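Local atomic coordinates of spectinomycin phosphotransferase (Legionella pneumophila, PDB entry 3I1A), a protein that transfers a phosphate group, probably from ATP, to the antibiotic spectinomycin and so acts as an antibiotic resistance factor with a protein-kinase-like fold. Residues Lys123-Ile128 against Arg241-Ile246; Asp59-Ser64 against Asp232-Ala237; Arg67-His70 against Glu76-Phe79. All coordinates share one frame; numbering follows the deposited sequence. Where two conformers were deposited one is given.

Contact 1: residues Lys123-Ile128 against Arg241-Ile246; sequences KVLRQI and RDLMFI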
# COMPACT_ATOMS: atom_id res chain seq x y z
N LYS A 123 -2.51 0.35 -18.36
CA LYS A 123 -3.12 -0.87 -18.91
C LYS A 123 -3.39 -1.93 -17.81
O LYS A 123 -4.46 -2.52 -17.75
CB LYS A 123 -2.19 -1.47 -19.97
CG LYS A 123 -2.60 -2.81 -20.59
CD LYS A 123 -1.50 -3.31 -21.55
CE LYS A 123 -0.07 -3.15 -20.96
NZ LYS A 123 1.10 -3.82 -21.68
N VAL A 124 -2.42 -2.13 -16.92
CA VAL A 124 -2.55 -3.12 -15.86
C VAL A 124 -3.57 -2.73 -14.80
O VAL A 124 -4.37 -3.57 -14.35
CB VAL A 124 -1.17 -3.39 -15.20
CG1 VAL A 124 -1.33 -4.28 -13.97
CG2 VAL A 124 -0.27 -4.08 -16.22
N LEU A 125 -3.58 -1.48 -14.41
CA LEU A 125 -4.55 -1.07 -13.41
C LEU A 125 -5.95 -1.14 -14.01
O LEU A 125 -6.90 -1.46 -13.32
CB LEU A 125 -4.24 0.32 -12.89
CG LEU A 125 -4.88 0.69 -11.56
CD1 LEU A 125 -4.50 -0.34 -10.49
CD2 LEU A 125 -4.38 2.06 -11.12
N ARG A 126 -6.10 -0.88 -15.31
CA ARG A 126 -7.44 -1.02 -15.90
C ARG A 126 -7.84 -2.50 -15.88
O ARG A 126 -9.00 -2.84 -15.63
CB ARG A 126 -7.45 -0.47 -17.34
CG ARG A 126 -8.82 -0.58 -18.06
CD ARG A 126 -9.88 0.30 -17.41
NE ARG A 126 -11.20 0.14 -18.04
CZ ARG A 126 -11.53 0.64 -19.23
NH1 ARG A 126 -10.66 1.33 -19.95
NH2 ARG A 126 -12.75 0.43 -19.72
N GLN A 127 -6.88 -3.38 -16.15
CA GLN A 127 -7.13 -4.82 -16.13
C GLN A 127 -7.63 -5.27 -14.77
O GLN A 127 -8.54 -6.08 -14.65
CB GLN A 127 -5.85 -5.62 -16.43
CG GLN A 127 -5.55 -5.89 -17.89
CD GLN A 127 -4.46 -6.94 -18.02
OE1 GLN A 127 -3.31 -6.67 -17.73
NE2 GLN A 127 -4.83 -8.15 -18.42
N ILE A 128 -6.99 -4.73 -13.74
CA ILE A 128 -7.34 -5.07 -12.36
C ILE A 128 -8.74 -4.56 -12.06
O ILE A 128 -9.59 -5.31 -11.56
CB ILE A 128 -6.30 -4.46 -11.37
CG1 ILE A 128 -4.95 -5.19 -11.50
CG2 ILE A 128 -6.81 -4.57 -9.92
CD1 ILE A 128 -3.76 -4.37 -10.98
N ARG A 241 -10.29 5.27 -5.90
CA ARG A 241 -9.47 4.86 -4.75
C ARG A 241 -8.02 4.64 -5.24
O ARG A 241 -7.05 4.93 -4.51
CB ARG A 241 -10.00 3.55 -4.20
CG ARG A 241 -9.05 2.78 -3.30
CD ARG A 241 -8.93 3.41 -1.93
NE ARG A 241 -7.95 4.49 -1.93
CZ ARG A 241 -7.56 5.11 -0.83
NH1 ARG A 241 -8.07 4.75 0.35
NH2 ARG A 241 -6.67 6.10 -0.90
N ASP A 242 -7.88 4.08 -6.44
CA ASP A 242 -6.56 3.89 -7.01
C ASP A 242 -6.14 5.04 -7.94
O ASP A 242 -4.97 5.45 -7.95
CB ASP A 242 -6.49 2.57 -7.82
CG ASP A 242 -6.47 1.35 -6.94
OD1 ASP A 242 -6.21 1.48 -5.72
OD2 ASP A 242 -6.67 0.24 -7.47
N LEU A 243 -7.08 5.58 -8.71
CA LEU A 243 -6.70 6.64 -9.64
C LEU A 243 -6.16 7.91 -8.98
O LEU A 243 -5.41 8.65 -9.61
CB LEU A 243 -7.89 6.97 -10.57
CG LEU A 243 -8.27 5.79 -11.48
CD1 LEU A 243 -9.42 6.19 -12.47
CD2 LEU A 243 -7.04 5.33 -12.25
N MET A 244 -6.52 8.14 -7.72
CA MET A 244 -6.09 9.34 -7.02
C MET A 244 -4.57 9.45 -6.93
O MET A 244 -4.02 10.54 -6.78
CB MET A 244 -6.68 9.38 -5.61
CG MET A 244 -6.22 8.26 -4.71
SD MET A 244 -5.85 8.83 -3.00
CE MET A 244 -4.09 9.32 -3.23
N PHE A 245 -3.89 8.31 -7.04
CA PHE A 245 -2.44 8.31 -6.94
C PHE A 245 -1.75 8.82 -8.21
O PHE A 245 -0.61 9.29 -8.15
CB PHE A 245 -1.95 6.90 -6.63
CG PHE A 245 -2.28 6.45 -5.22
CD1 PHE A 245 -3.45 5.73 -4.96
CD2 PHE A 245 -1.46 6.79 -4.15
CE1 PHE A 245 -3.79 5.36 -3.65
CE2 PHE A 245 -1.80 6.42 -2.84
CZ PHE A 245 -2.96 5.71 -2.59
N ILE A 246 -2.43 8.74 -9.35
CA ILE A 246 -1.82 9.20 -10.61
C ILE A 246 -1.88 10.72 -10.56
O ILE A 246 -2.95 11.31 -10.59
CB ILE A 246 -2.59 8.62 -11.82
CG1 ILE A 246 -2.72 7.09 -11.66
CG2 ILE A 246 -1.89 8.98 -13.14
CD1 ILE A 246 -1.38 6.32 -11.54

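Contact 2: residues Asp59-Ser64 against Asp232-Ala237; sequences DEINLS and DEPMLA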
# COMPACT_ATOMS: atom_id res chain seq x y z
N ASP A 59 -7.94 -18.32 5.33
CA ASP A 59 -7.66 -17.74 4.02
C ASP A 59 -7.12 -16.31 4.10
O ASP A 59 -7.77 -15.43 4.65
CB ASP A 59 -8.92 -17.74 3.16
CG ASP A 59 -9.48 -19.14 2.94
OD1 ASP A 59 -8.70 -20.03 2.55
OD2 ASP A 59 -10.69 -19.34 3.15
N GLU A 60 -5.92 -16.11 3.57
CA GLU A 60 -5.31 -14.78 3.58
C GLU A 60 -5.87 -14.07 2.35
O GLU A 60 -5.79 -14.59 1.25
CB GLU A 60 -3.78 -14.90 3.45
CG GLU A 60 -3.07 -15.51 4.66
CD GLU A 60 -3.29 -14.71 5.91
OE1 GLU A 60 -3.21 -13.47 5.83
OE2 GLU A 60 -3.55 -15.32 6.98
N ILE A 61 -6.42 -12.87 2.53
CA ILE A 61 -6.98 -12.19 1.37
C ILE A 61 -5.90 -11.97 0.30
O ILE A 61 -6.19 -12.08 -0.90
CB ILE A 61 -7.66 -10.85 1.77
CG1 ILE A 61 -8.39 -10.25 0.56
CG2 ILE A 61 -6.63 -9.87 2.32
CD1 ILE A 61 -9.47 -11.13 0.02
N ASN A 62 -4.67 -11.68 0.71
CA ASN A 62 -3.58 -11.49 -0.25
C ASN A 62 -3.48 -12.67 -1.20
O ASN A 62 -3.42 -12.49 -2.41
CB ASN A 62 -2.25 -11.28 0.47
CG ASN A 62 -1.05 -11.48 -0.44
OD1 ASN A 62 -0.42 -12.54 -0.44
ND2 ASN A 62 -0.72 -10.45 -1.23
N LEU A 63 -3.48 -13.88 -0.66
CA LEU A 63 -3.33 -15.06 -1.50
C LEU A 63 -4.53 -15.30 -2.40
O LEU A 63 -4.39 -15.73 -3.53
CB LEU A 63 -3.03 -16.30 -0.63
CG LEU A 63 -1.70 -16.15 0.13
CD1 LEU A 63 -1.58 -17.26 1.17
CD2 LEU A 63 -0.54 -16.20 -0.84
N SER A 64 -5.72 -15.01 -1.89
CA SER A 64 -6.94 -15.18 -2.68
C SER A 64 -6.93 -14.23 -3.88
O SER A 64 -7.25 -14.62 -5.00
CB SER A 64 -8.18 -14.88 -1.84
OG SER A 64 -9.36 -15.02 -2.61
N ASP A 232 -1.46 -6.82 0.26
CA ASP A 232 -1.93 -7.25 1.59
C ASP A 232 -3.32 -6.76 1.97
O ASP A 232 -4.04 -7.44 2.69
CB ASP A 232 -0.95 -6.81 2.69
CG ASP A 232 0.31 -7.65 2.70
OD1 ASP A 232 0.27 -8.78 2.15
OD2 ASP A 232 1.34 -7.19 3.26
N GLU A 233 -3.72 -5.59 1.49
CA GLU A 233 -5.03 -5.08 1.85
C GLU A 233 -5.83 -4.50 0.69
O GLU A 233 -6.15 -3.31 0.70
CB GLU A 233 -4.86 -4.02 2.94
CG GLU A 233 -4.17 -4.52 4.19
CD GLU A 233 -5.15 -4.94 5.27
OE1 GLU A 233 -5.98 -5.84 5.00
OE2 GLU A 233 -5.09 -4.36 6.38
N PRO A 234 -6.15 -5.31 -0.32
CA PRO A 234 -6.94 -4.81 -1.46
C PRO A 234 -8.35 -4.55 -0.95
O PRO A 234 -8.64 -4.83 0.21
CB PRO A 234 -6.88 -5.97 -2.46
CG PRO A 234 -6.81 -7.19 -1.57
CD PRO A 234 -5.85 -6.75 -0.48
N MET A 235 -9.24 -4.05 -1.80
CA MET A 235 -10.61 -3.73 -1.36
C MET A 235 -11.54 -3.51 -2.55
O MET A 235 -11.10 -3.49 -3.70
CB MET A 235 -10.60 -2.45 -0.52
CG MET A 235 -10.38 -1.17 -1.33
SD MET A 235 -10.26 0.37 -0.35
CE MET A 235 -11.86 0.38 0.48
N LEU A 236 -12.84 -3.38 -2.27
CA LEU A 236 -13.81 -3.07 -3.31
C LEU A 236 -14.16 -1.62 -3.04
O LEU A 236 -14.57 -1.27 -1.93
CB LEU A 236 -15.06 -3.95 -3.22
CG LEU A 236 -14.81 -5.40 -3.60
CD1 LEU A 236 -16.00 -6.27 -3.30
CD2 LEU A 236 -14.49 -5.44 -5.07
N ALA A 237 -13.99 -0.76 -4.04
CA ALA A 237 -14.27 0.64 -3.85
C ALA A 237 -14.32 1.27 -5.24
O ALA A 237 -14.06 0.60 -6.24
CB ALA A 237 -13.10 1.25 -3.04

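Contact 3: residues Arg67-His70 against Glu76-Phe79; sequences RLLH and EIIF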
# COMPACT_ATOMS: atom_id res chain seq x y z
N ARG A 67 -4.14 -15.07 -6.43
CA ARG A 67 -4.56 -16.20 -7.26
C ARG A 67 -5.57 -15.74 -8.32
O ARG A 67 -5.46 -16.10 -9.49
CB ARG A 67 -5.19 -17.31 -6.40
CG ARG A 67 -5.64 -18.49 -7.25
CD ARG A 67 -6.89 -19.12 -6.72
NE ARG A 67 -8.12 -18.55 -7.29
CZ ARG A 67 -8.89 -17.64 -6.70
NH1 ARG A 67 -8.58 -17.17 -5.49
NH2 ARG A 67 -10.00 -17.23 -7.31
N LEU A 68 -6.54 -14.92 -7.92
CA LEU A 68 -7.53 -14.44 -8.88
C LEU A 68 -6.85 -13.67 -10.01
O LEU A 68 -7.17 -13.89 -11.18
CB LEU A 68 -8.57 -13.55 -8.17
CG LEU A 68 -9.59 -12.83 -9.05
CD1 LEU A 68 -10.45 -13.82 -9.79
CD2 LEU A 68 -10.46 -11.94 -8.18
N LEU A 69 -5.91 -12.78 -9.69
CA LEU A 69 -5.21 -12.03 -10.73
C LEU A 69 -4.36 -12.98 -11.59
O LEU A 69 -4.28 -12.83 -12.81
CB LEU A 69 -4.32 -10.94 -10.10
CG LEU A 69 -5.11 -9.90 -9.30
CD1 LEU A 69 -4.17 -8.92 -8.61
CD2 LEU A 69 -6.11 -9.17 -10.20
N HIS A 70 -3.73 -13.96 -10.95
CA HIS A 70 -2.90 -14.93 -11.65
C HIS A 70 -3.72 -15.67 -12.70
O HIS A 70 -3.34 -15.71 -13.88
CB HIS A 70 -2.29 -15.91 -10.64
CG HIS A 70 -1.48 -17.01 -11.27
ND1 HIS A 70 -2.04 -18.20 -11.69
CD2 HIS A 70 -0.16 -17.10 -11.54
CE1 HIS A 70 -1.09 -18.97 -12.20
NE2 HIS A 70 0.06 -18.32 -12.12
N GLU A 76 1.83 -8.47 -14.58
CA GLU A 76 2.67 -7.55 -13.81
C GLU A 76 2.62 -7.65 -12.30
O GLU A 76 2.50 -6.64 -11.61
CB GLU A 76 2.37 -6.10 -14.24
CG GLU A 76 2.74 -5.77 -15.71
CD GLU A 76 1.77 -6.33 -16.74
OE1 GLU A 76 0.78 -7.00 -16.38
OE2 GLU A 76 1.99 -6.07 -17.94
N ILE A 77 2.74 -8.89 -11.81
CA ILE A 77 2.73 -9.20 -10.39
C ILE A 77 3.91 -10.15 -10.12
O ILE A 77 4.23 -11.01 -10.96
CB ILE A 77 1.43 -9.95 -10.01
CG1 ILE A 77 0.22 -9.06 -10.31
CG2 ILE A 77 1.47 -10.39 -8.56
CD1 ILE A 77 -1.09 -9.67 -9.85
N ILE A 78 4.55 -10.02 -8.96
CA ILE A 78 5.63 -10.94 -8.63
C ILE A 78 4.86 -12.04 -7.91
O ILE A 78 4.55 -11.91 -6.73
CB ILE A 78 6.67 -10.33 -7.70
CG1 ILE A 78 7.39 -9.19 -8.44
CG2 ILE A 78 7.69 -11.42 -7.28
CD1 ILE A 78 8.26 -8.34 -7.53
N PHE A 79 4.53 -13.10 -8.65
CA PHE A 79 3.78 -14.23 -8.10
C PHE A 79 4.63 -15.20 -7.32
O PHE A 79 5.83 -15.34 -7.57
CB PHE A 79 3.10 -15.05 -9.20
CG PHE A 79 2.07 -14.29 -9.98
CD1 PHE A 79 2.35 -13.80 -11.26
CD2 PHE A 79 0.81 -14.08 -9.44
CE1 PHE A 79 1.38 -13.10 -12.00
CE2 PHE A 79 -0.17 -13.39 -10.16
CZ PHE A 79 0.12 -12.90 -11.45

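Contact 1: residues Lys123-Ile128 against Arg241-Ile246
Asp242 brings a doubly gripped oxygen to this contact: its OD2 is hydrogen-bonded to the backbone N of His210 and to NE2 of His129, while also lying 3.8 Å from CD1 of Leu125. The second oxygen, OD1, takes a hydrogen bond from the backbone N of Ser211. Three bonds thus fix the rotation of a buried carboxylate, and the two backbone N-H groups of adjacent residues would help to stabilise a negative charge there. The side chains of Asp242 and Asn217, which binds magnesium in another structure of this protein, are about 9 Å apart. Leu125, on helix 115-129, supplies the apolar side. Its CG stands anti to the backbone N (chi1 -161°), which carries both methyls across the gap to the aspartate, and the two side chains cross obliquely. The branches divide the work: CD1 faces the carboxylate oxygen, whereas CD2 rests 3.9 Å from Asp242 CB. CD2 also makes a looser apolar contact with CD2 of Leu243, 4.4 Å away. The bond from CA to CB of Leu243 does not aim at helix 115-129, but the tip of its side chain approaches it. Phe263 of helix 257-267 packs against both leucines and so extends this apolar patch. Across the gap the backbones remain well apart, with the CA atoms of Leu125 and Asp242 8.3 Å from each other, and side chains alone bridge it. From Leu243 to Ile246 the chain makes a type I beta turn. A buried aspartate that binds the backbone of the His210-Ser211 loop is consistent with the protein-kinase fold, where an aspartate in helix F braces the catalytic loop in the same manner.

Contact 2: residues Asp59-Ser64 against Asp232-Ala237
Ile61 and Asn62, in the first turn of helix 61-71, meet Asp232 and Pro234 on the chain leading into strand 235-237. The two branches of Ile61 find different partners. CG1, placed anti to the backbone N (chi1 -172°), lies 4.0 Å from CG of Pro234, the two side chains sliding past each other in opposite directions. CG2 instead approaches the carbonyl O of Asp232 at 3.6 Å, so the isoleucine straddles an apolar ring and a polar backbone atom. Asn62 comes up to the side chain of Asp232, its amide plane turned 72° from the carboxylate. The separation of 3.9 Å between ND2 of Asn62 and OD1 of Asp232 is a packing distance and not a bond; CB of Asn62 is equally far from that oxygen. ND2 spends its hydrogens elsewhere, on the backbone O of Trp231 and on a sulfonate oxygen of a bound MES buffer molecule.

One step further out, Asp230, which binds magnesium in another structure of this protein, accepts a hydrogen bond at OD1 from the backbone N of Asp232, so the segment that meets Ile61 and Asn62 also bonds to this carboxylate. Asp230, Trp231 and Asp232 probably correspond to the DFG motif of protein kinases, and helix 61-71 to helix C. Leu63 packs on strand 95-101, and Ser64, on another flank of the helix, on helix 135-138, whereas strand 235-237 runs in the middle of a small sheet, parallel to 142-143 and antiparallel to 207-209.

Contact 3: residues Arg67-His70 against Glu76-Phe79
His70 and Phe79 form a T-shaped, edge-to-face aromatic pair that ties helix 61-71, the probable counterpart of helix C in this kinase-like fold, to the loop that follows it. The histidine can be followed outward. Its CB presses on the rim of the phenylalanine, 3.3 Å from CE2. The next atom, CG, is 4.0 Å from Phe79 CE2 and stands anti to the backbone N (chi1 176°), a torsion that carries the imidazole along the phenyl ring from its rim toward its middle. At CD2 the imidazole edge reaches the ring face: this carbon sits 3.7 Å above the phenyl plane, over its centre. The ring planes are turned 86° apart, and their centroids are separated by 4.9 Å. Such an orientation directs the polarised C-H at CD2 into the phenyl pi cloud. At the polar end, ND1 is hydrogen-bonded to a residue flanking one of the two segments. Beyond the pair, the imidazole also meets the ring of His82, whose plane is inclined to it by about 60°.

The opposite face of Phe79 is backed by Ile77, whose CB lies 3.5 Å above the plane and is displaced toward the rim. The phenyl ring is thus held between imidazole edge and isoleucine, and Ile66, one turn earlier on the helix, touches both Ile77 and Phe79. Ile77 sends its other end toward the helix, where its CD1 packs against CD1 and CB of Leu69, the two side chains crossing at about a right angle. Since Ile77 was deposited in two conformers, the apparent tightness of that meeting is doubtful. Leu69 in turn rests on Trp231, next to Asp230. The ring of Phe79 also lies against the helix backbone, its CZ 3.6 Å from the CA of His70.

How the contacts relate
From the N terminus, the chain enters helix 61-71, which opens contact 2 at its start and contact 3 near its end. Contact 3 closes almost at once, over a gap of five residues, and lies wholly within the span of contact 2. Helix 115-129 then opens contact 1 before contact 2 has closed; 232-237 closes contact 2, and 241-246 closes contact 1 just afterwards, so these two cross. Met235 packs on Arg241 where strand 235-237 leads into helix 240-243, and Val124 adjoins Glu76 between contacts 1 and 3. Together they link helix 61-71 and the loop after it, helix 115-129 and the magnesium-site region.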